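Acyl-CoA dehydrogenase (Mycobacterium thermoresistibile, PDB 3NF4) catalyses, as a flavin-dependent acyl-CoA dehydrogenase, the alpha,beta-dehydrogenation of acyl-CoA thioesters, with bound FAD accepting the electrons. Local coordinates at the interface of chains A and B and the interface of chains A and C. Numbering follows the deposited sequence. Chains: chain A/B/C, acyl-CoA dehydrogenase.

Contact 1: the interface of chains A and B. Residues chain A 365, 368-369, 375; chain B 340, 343-344.
The side-chain amide of B:Gln344, on helix 321-346, is held by chain A at both its oxygen and its nitrogen, and this is the tightly fitted part of the contact. The ammonium group of A:Lys365 gives a hydrogen bond of 2.8 Å from NZ to B:Gln344 OE1, in the carbonyl plane and on a lone pair. On the other end, B:Gln344 NE2 donates almost straight to A:Gln375 OE1 at 3.1 Å and to the backbone O of A:Gln368 at 3.2 Å. Both acceptors lie in the amide plane of B:Gln344, which fixes the rotation of that group. Glutamine suits the place because it accepts and donates at once. Lysine supplies several N-H groups: NZ also reaches the backbone O of B:Thr340 at 3.1 Å and, within its own chain, A:Gln368 OE1. The bends at chi2 (63°) and chi3 (-122°) turn NZ toward B:Gln344 and B:Thr340 O. Flanking it, apolar contacts are longer: B:Val343 CG1 meets A:Lys365 CG at 3.7 Å and A:Ile369 CD1 at 4.0 Å on one flank, and B:Thr340 CG2 stands 4.1 Å from A:Lys365 CD on the other. The site fastens the C-terminal part of chain A to a helix of chain B, probably steadying the A-B pair within the tetramer.

Contact 2: the interface of chains A and C. Residues chain A 375, 379; chain C 287, 291.
Helix 374-383 of chain A meets the first turns of helix 287-315 of chain C, with A:Gln375 and A:Leu379, one helical turn apart, facing C:Gln287 and C:Phe291, likewise one turn apart. The contacts of these four residues are mainly van der Waals. The carbonyl O of A:Gln375 stands obliquely above the rim of the C:Phe291 ring, 3.4 Å from CZ, in van der Waals contact, and ring atom CE1 lies 4.1 Å from CA of A:Leu379. The ring thus reaches the main chain at the turn between the two residues. Its CG stands anti to the carbonyl carbon (chi1 -78°), which directs the ring toward chain A. Phenylalanine suits this position because a flat, rigid ring can lie against a helix backbone.

A:Leu379 extends beyond the ring toward C:Gln287, and the two side chains cross at about a right angle. Extended beyond CG (chi2 -174°), the aliphatic stem of C:Gln287 carries the amide across the branched end of the leucine; glutamine suits the place through the length of that stem. The patch is part of the two-fold A-C interface and probably helps to join the chains of the tetramer. The glutamine head makes van der Waals contact with both leucine methyls through its oxygen: C:Gln287 OE1 is 3.7 Å from A:Leu379 CD2 and 4.0 Å from CD1.

Contact 3: the interface of chains A and C. Residues chain A 12, 14, 305; chain C 309, 312-313, 318.
C:Arg318 NH2 forms a salt bridge of 2.9 Å with A:Asp12 OD1, meeting it on the syn side but 31° out of the carboxylate plane. Arginine suits this place by its reach and by its charge beside the carboxylate. The backbone O of A:Asp12 goes to a second arginine, C:Arg313, through a 3.1 Å hydrogen bond from NH1 and a weak one of 3.3 Å from NH2. NH1 comes from above the carbonyl plane, 52° out of it, while the oxygen stays close to the guanidinium plane. Within chain C, C:Asp309 OD2 holds NE of C:Arg313 at 3.1 Å and so orients the group; here arginine serves two different acceptors at once.

A:Leu14 is packed among these polar groups. Its CD1 lies 3.8 Å above one face of the C:Arg313 guanidinium and also over a face of C:Arg312, in both cases offset toward the rim. Leucine fits because its methyl packs on the flat faces while the N-H edges bond elsewhere. Water 1 lies 2.9 Å from A:Leu14 O and 2.8 Å from C:Arg312 NH2. Small A:Ala305 lets its helix come near C:Asp309, with the two CB atoms 3.9 Å apart. The patch clasps the N-terminal segment of chain A onto chain C, probably helping to hold the tetramer together.

Contact 1: the interface of chains A and B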
ATOM      1  N   LYS A 365       6.763  -1.759  16.391  1.00 36.70           N
ATOM      2  CA  LYS A 365       7.753  -1.005  15.601  1.00 37.24           C
ATOM      3  C   LYS A 365       9.158  -1.632  15.605  1.00 38.20           C
ATOM      4  O   LYS A 365       9.775  -1.724  14.556  1.00 37.93           O
ATOM      5  CB  LYS A 365       7.815   0.479  16.021  1.00 36.41           C
ATOM      6  CG  LYS A 365       8.778   1.327  15.210  1.00 37.22           C
ATOM      7  CD  LYS A 365       8.375   1.416  13.701  1.00 38.80           C
ATOM      8  CE  LYS A 365       9.508   0.905  12.806  1.00 38.45           C
ATOM      9  NZ  LYS A 365       9.210   0.975  11.338  1.00 37.30           N
ATOM     10  N   GLN A 368      10.039  -4.713  13.228  1.00 40.30           N
ATOM     11  CA  GLN A 368      10.454  -4.408  11.856  1.00 40.44           C
ATOM     12  C   GLN A 368      11.990  -4.176  11.739  1.00 41.90           C
ATOM     13  O   GLN A 368      12.549  -4.189  10.619  1.00 41.48           O
ATOM     14  CB  GLN A 368       9.682  -3.193  11.311  1.00 39.54           C
ATOM     15  CG  GLN A 368       8.157  -3.402  11.125  1.00 38.91           C
ATOM     16  CD  GLN A 368       7.460  -2.171  10.563  1.00 41.76           C
ATOM     17  OE1 GLN A 368       7.391  -1.126  11.219  1.00 39.88           O
ATOM     18  NE2 GLN A 368       6.939  -2.289   9.326  1.00 39.47           N
ATOM     19  N   ILE A 369      12.646  -3.996  12.894  1.00 42.26           N
ATOM     20  CA  ILE A 369      14.034  -3.552  12.970  1.00 44.20           C
ATOM     21  C   ILE A 369      15.033  -4.640  13.409  1.00 46.46           C
ATOM     22  O   ILE A 369      16.037  -4.845  12.731  1.00 48.40           O
ATOM     23  CB  ILE A 369      14.192  -2.265  13.848  1.00 44.00           C
ATOM     24  CG1 ILE A 369      13.678  -1.041  13.081  1.00 42.79           C
ATOM     25  CG2 ILE A 369      15.642  -2.054  14.271  1.00 42.98           C
ATOM     26  CD1 ILE A 369      13.154   0.096  13.947  1.00 39.86           C
ATOM     27  N   GLN A 375      14.626  -4.027   5.391  1.00 41.00           N
ATOM     28  CA  GLN A 375      15.400  -3.722   4.157  1.00 42.49           C
ATOM     29  C   GLN A 375      16.473  -4.822   3.868  1.00 43.80           C
ATOM     30  O   GLN A 375      16.642  -5.246   2.719  1.00 44.74           O
ATOM     31  CB  GLN A 375      16.024  -2.328   4.184  1.00 42.13           C
ATOM     32  CG  GLN A 375      15.035  -1.167   4.062  1.00 41.90           C
ATOM     33  CD  GLN A 375      14.134  -0.987   5.304  1.00 43.28           C
ATOM     34  OE1 GLN A 375      14.606  -1.035   6.457  1.00 40.57           O
ATOM     35  NE2 GLN A 375      12.819  -0.803   5.061  1.00 41.31           N
TER
ATOM     36  N   THR B 340       6.374   6.547  10.836  1.00 35.98           N
ATOM     37  CA  THR B 340       6.703   5.119  10.970  1.00 36.98           C
ATOM     38  C   THR B 340       7.957   4.783  10.178  1.00 38.08           C
ATOM     39  O   THR B 340       8.797   4.017  10.668  1.00 38.93           O
ATOM     40  CB  THR B 340       5.537   4.170  10.524  1.00 37.86           C
ATOM     41  OG1 THR B 340       4.383   4.470  11.289  1.00 38.02           O
ATOM     42  CG2 THR B 340       5.874   2.675  10.764  1.00 36.04           C
ATOM     43  N   VAL B 343      11.510   6.331  11.848  1.00 36.80           N
ATOM     44  CA  VAL B 343      12.085   5.373  12.830  1.00 37.64           C
ATOM     45  C   VAL B 343      12.885   4.235  12.119  1.00 38.90           C
ATOM     46  O   VAL B 343      14.033   3.929  12.483  1.00 39.34           O
ATOM     47  CB  VAL B 343      10.986   4.725  13.780  1.00 37.80           C
ATOM     48  CG1 VAL B 343      11.613   3.690  14.774  1.00 36.20           C
ATOM     49  CG2 VAL B 343      10.204   5.775  14.549  1.00 35.72           C
ATOM     50  N   GLN B 344      12.275   3.617  11.113  1.00 38.71           N
ATOM     51  CA  GLN B 344      12.960   2.608  10.285  1.00 39.65           C
ATOM     52  C   GLN B 344      14.337   3.096   9.723  1.00 40.04           C
ATOM     53  O   GLN B 344      15.319   2.351   9.775  1.00 40.59           O
ATOM     54  CB  GLN B 344      12.034   2.174   9.131  1.00 39.09           C
ATOM     55  CG  GLN B 344      12.393   0.867   8.442  1.00 39.44           C
ATOM     56  CD  GLN B 344      12.198  -0.374   9.359  1.00 40.88           C
ATOM     57  OE1 GLN B 344      11.431  -0.350  10.317  1.00 36.33           O
ATOM     58  NE2 GLN B 344      12.899  -1.451   9.039  1.00 39.51           N
TER

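Contact 2: the interface of chains A and C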
ATOM      1  N   GLN A 375      14.626  -4.027   5.391  1.00 41.00           N
ATOM      2  CA  GLN A 375      15.400  -3.722   4.157  1.00 42.49           C
ATOM      3  C   GLN A 375      16.473  -4.822   3.868  1.00 43.80           C
ATOM      4  O   GLN A 375      16.642  -5.246   2.719  1.00 44.74           O
ATOM      5  CB  GLN A 375      16.024  -2.328   4.184  1.00 42.13           C
ATOM      6  CG  GLN A 375      15.035  -1.167   4.062  1.00 41.90           C
ATOM      7  CD  GLN A 375      14.134  -0.987   5.304  1.00 43.28           C
ATOM      8  OE1 GLN A 375      14.606  -1.035   6.457  1.00 40.57           O
ATOM      9  NE2 GLN A 375      12.819  -0.803   5.061  1.00 41.31           N
ATOM     10  N   LEU A 379      16.818  -7.627   0.709  1.00 47.52           N
ATOM     11  CA  LEU A 379      18.109  -7.776   0.023  1.00 50.02           C
ATOM     12  C   LEU A 379      18.493  -9.274  -0.010  1.00 49.42           C
ATOM     13  O   LEU A 379      18.901  -9.795  -1.042  1.00 49.87           O
ATOM     14  CB  LEU A 379      19.181  -6.891   0.689  1.00 51.61           C
ATOM     15  CG  LEU A 379      20.628  -6.906   0.172  1.00 57.17           C
ATOM     16  CD1 LEU A 379      20.724  -6.695  -1.371  1.00 58.79           C
ATOM     17  CD2 LEU A 379      21.545  -5.891   0.925  1.00 61.51           C
TER
ATOM     18  N   GLN C 287      19.743  -2.059  -6.647  1.00 51.29           N
ATOM     19  CA  GLN C 287      19.039  -2.433  -5.383  1.00 51.00           C
ATOM     20  C   GLN C 287      17.487  -2.087  -5.374  1.00 50.07           C
ATOM     21  O   GLN C 287      16.646  -2.937  -5.026  1.00 49.67           O
ATOM     22  CB  GLN C 287      19.801  -1.908  -4.134  1.00 51.25           C
ATOM     23  CG  GLN C 287      19.446  -2.619  -2.817  1.00 52.08           C
ATOM     24  CD  GLN C 287      20.092  -2.018  -1.536  1.00 51.15           C
ATOM     25  OE1 GLN C 287      20.800  -2.714  -0.818  1.00 51.69           O
ATOM     26  NE2 GLN C 287      19.805  -0.761  -1.235  1.00 47.14           N
ATOM     27  N   PHE C 291      14.462  -4.845  -4.845  1.00 40.65           N
ATOM     28  CA  PHE C 291      13.399  -4.747  -3.845  1.00 41.32           C
ATOM     29  C   PHE C 291      11.987  -4.961  -4.411  1.00 41.37           C
ATOM     30  O   PHE C 291      11.209  -5.689  -3.807  1.00 40.91           O
ATOM     31  CB  PHE C 291      13.463  -3.418  -3.089  1.00 41.20           C
ATOM     32  CG  PHE C 291      14.527  -3.371  -2.042  1.00 41.03           C
ATOM     33  CD1 PHE C 291      15.629  -4.222  -2.097  1.00 44.98           C
ATOM     34  CD2 PHE C 291      14.451  -2.452  -1.008  1.00 43.26           C
ATOM     35  CE1 PHE C 291      16.626  -4.164  -1.113  1.00 45.47           C
ATOM     36  CE2 PHE C 291      15.430  -2.391  -0.026  1.00 42.35           C
ATOM     37  CZ  PHE C 291      16.523  -3.247  -0.083  1.00 44.60           C
TER

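Contact 3: the interface of chains A and C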
ATOM      1  N   ASP A  12      -7.988 -21.609  16.440  1.00 63.88           N
ATOM      2  CA  ASP A  12      -8.174 -22.997  15.979  1.00 64.22           C
ATOM      3  C   ASP A  12      -6.896 -23.469  15.255  1.00 62.75           C
ATOM      4  O   ASP A  12      -6.630 -23.068  14.111  1.00 61.76           O
ATOM      5  CB  ASP A  12      -9.401 -23.074  15.050  1.00 64.30           C
ATOM      6  CG  ASP A  12      -9.806 -24.503  14.703  1.00 68.56           C
ATOM      7  OD1 ASP A  12      -9.232 -25.474  15.259  1.00 73.18           O
ATOM      8  OD2 ASP A  12     -10.727 -24.669  13.869  1.00 71.55           O
ATOM      9  N   LEU A  14      -3.832 -26.032  13.641  1.00 60.70           N
ATOM     10  CA  LEU A  14      -3.478 -27.298  13.001  1.00 62.31           C
ATOM     11  C   LEU A  14      -2.219 -27.909  13.649  1.00 63.55           C
ATOM     12  O   LEU A  14      -1.118 -27.347  13.545  1.00 63.19           O
ATOM     13  CB  LEU A  14      -3.263 -27.106  11.497  1.00 61.54           C
ATOM     14  CG  LEU A  14      -4.455 -26.965  10.554  1.00 61.79           C
ATOM     15  CD1 LEU A  14      -4.015 -26.246   9.261  1.00 61.99           C
ATOM     16  CD2 LEU A  14      -5.028 -28.307  10.202  1.00 61.43           C
ATOM     17  N   ALA A 305       0.082 -18.778   8.566  1.00 39.45           N
ATOM     18  CA  ALA A 305       0.319 -19.805   7.529  1.00 40.59           C
ATOM     19  C   ALA A 305       1.715 -19.760   6.882  1.00 40.44           C
ATOM     20  O   ALA A 305       2.307 -20.793   6.577  1.00 40.76           O
ATOM     21  CB  ALA A 305      -0.767 -19.751   6.441  1.00 39.39           C
TER
ATOM     22  N   ASP C 309      -3.126 -23.940   3.783  1.00 46.97           N
ATOM     23  CA  ASP C 309      -3.631 -23.981   5.158  1.00 48.95           C
ATOM     24  C   ASP C 309      -5.159 -24.251   5.244  1.00 49.32           C
ATOM     25  O   ASP C 309      -5.611 -25.101   6.043  1.00 49.36           O
ATOM     26  CB  ASP C 309      -3.238 -22.720   5.913  1.00 49.25           C
ATOM     27  CG  ASP C 309      -3.783 -22.687   7.323  1.00 53.64           C
ATOM     28  OD1 ASP C 309      -2.993 -22.963   8.275  1.00 58.25           O
ATOM     29  OD2 ASP C 309      -4.997 -22.368   7.489  1.00 58.70           O
ATOM     30  N   ARG C 312      -5.761 -27.951   4.072  1.00 53.98           N
ATOM     31  CA  ARG C 312      -5.344 -28.922   5.057  1.00 56.15           C
ATOM     32  C   ARG C 312      -6.447 -29.077   6.141  1.00 57.29           C
ATOM     33  O   ARG C 312      -6.620 -30.155   6.710  1.00 58.08           O
ATOM     34  CB  ARG C 312      -3.978 -28.481   5.613  1.00 56.57           C
ATOM     35  CG  ARG C 312      -3.036 -29.597   6.021  1.00 60.39           C
ATOM     36  CD  ARG C 312      -1.528 -29.261   5.903  1.00 64.80           C
ATOM     37  NE  ARG C 312      -1.034 -28.116   6.689  1.00 67.33           N
ATOM     38  CZ  ARG C 312      -0.575 -28.170   7.947  1.00 69.13           C
ATOM     39  NH1 ARG C 312      -0.566 -29.313   8.627  1.00 69.21           N
ATOM     40  NH2 ARG C 312      -0.124 -27.059   8.538  1.00 68.16           N
ATOM     41  N   ARG C 313      -7.212 -28.014   6.384  1.00 57.12           N
ATOM     42  CA  ARG C 313      -8.395 -28.094   7.237  1.00 58.86           C
ATOM     43  C   ARG C 313      -9.509 -28.927   6.599  1.00 59.56           C
ATOM     44  O   ARG C 313     -10.119 -29.761   7.277  1.00 60.84           O
ATOM     45  CB  ARG C 313      -8.940 -26.701   7.593  1.00 58.05           C
ATOM     46  CG  ARG C 313      -7.991 -25.894   8.448  1.00 58.21           C
ATOM     47  CD  ARG C 313      -8.348 -24.409   8.610  1.00 54.34           C
ATOM     48  NE  ARG C 313      -7.199 -23.723   9.189  1.00 53.82           N
ATOM     49  CZ  ARG C 313      -6.914 -23.655  10.493  1.00 53.32           C
ATOM     50  NH1 ARG C 313      -7.703 -24.194  11.414  1.00 52.37           N
ATOM     51  NH2 ARG C 313      -5.823 -23.017  10.876  1.00 54.90           N
ATOM     52  N   ARG C 318     -12.451 -30.454   9.096  1.00 66.27           N
ATOM     53  CA  ARG C 318     -12.595 -29.274   9.984  1.00 65.97           C
ATOM     54  C   ARG C 318     -13.215 -28.089   9.237  1.00 63.99           C
ATOM     55  O   ARG C 318     -13.129 -28.031   8.009  1.00 63.15           O
ATOM     56  CB  ARG C 318     -11.239 -28.886  10.598  1.00 66.15           C
ATOM     57  CG  ARG C 318     -10.590 -30.024  11.400  1.00 69.44           C
ATOM     58  CD  ARG C 318      -9.129 -29.767  11.723  1.00 71.79           C
ATOM     59  NE  ARG C 318      -8.970 -28.871  12.863  1.00 76.11           N
ATOM     60  CZ  ARG C 318      -7.867 -28.784  13.606  1.00 78.37           C
ATOM     61  NH1 ARG C 318      -6.816 -29.556  13.343  1.00 77.82           N
ATOM     62  NH2 ARG C 318      -7.823 -27.935  14.626  1.00 78.82           N
TER
HETATM   63  O   HOH W   1       0.604 -27.057  11.245  1.00 52.98           O

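Contacts 1 and 2 lie about 14 Å apart between the centres of their C-alpha atoms and share A:Gln375. Its side chain serves chain B and its backbone oxygen serves chain C, so helix 374-383 of chain A touches both neighbours. Contact 3 is remote, about 31 Å from contact 1 and 32 Å from contact 2, yet belongs to the same A-C interface as contact 2; helix 287-315 of chain C runs through both. Each interface is two-fold symmetric, so every contact has a twin, consistent with the four-chain assembly typical of acyl-CoA dehydrogenases.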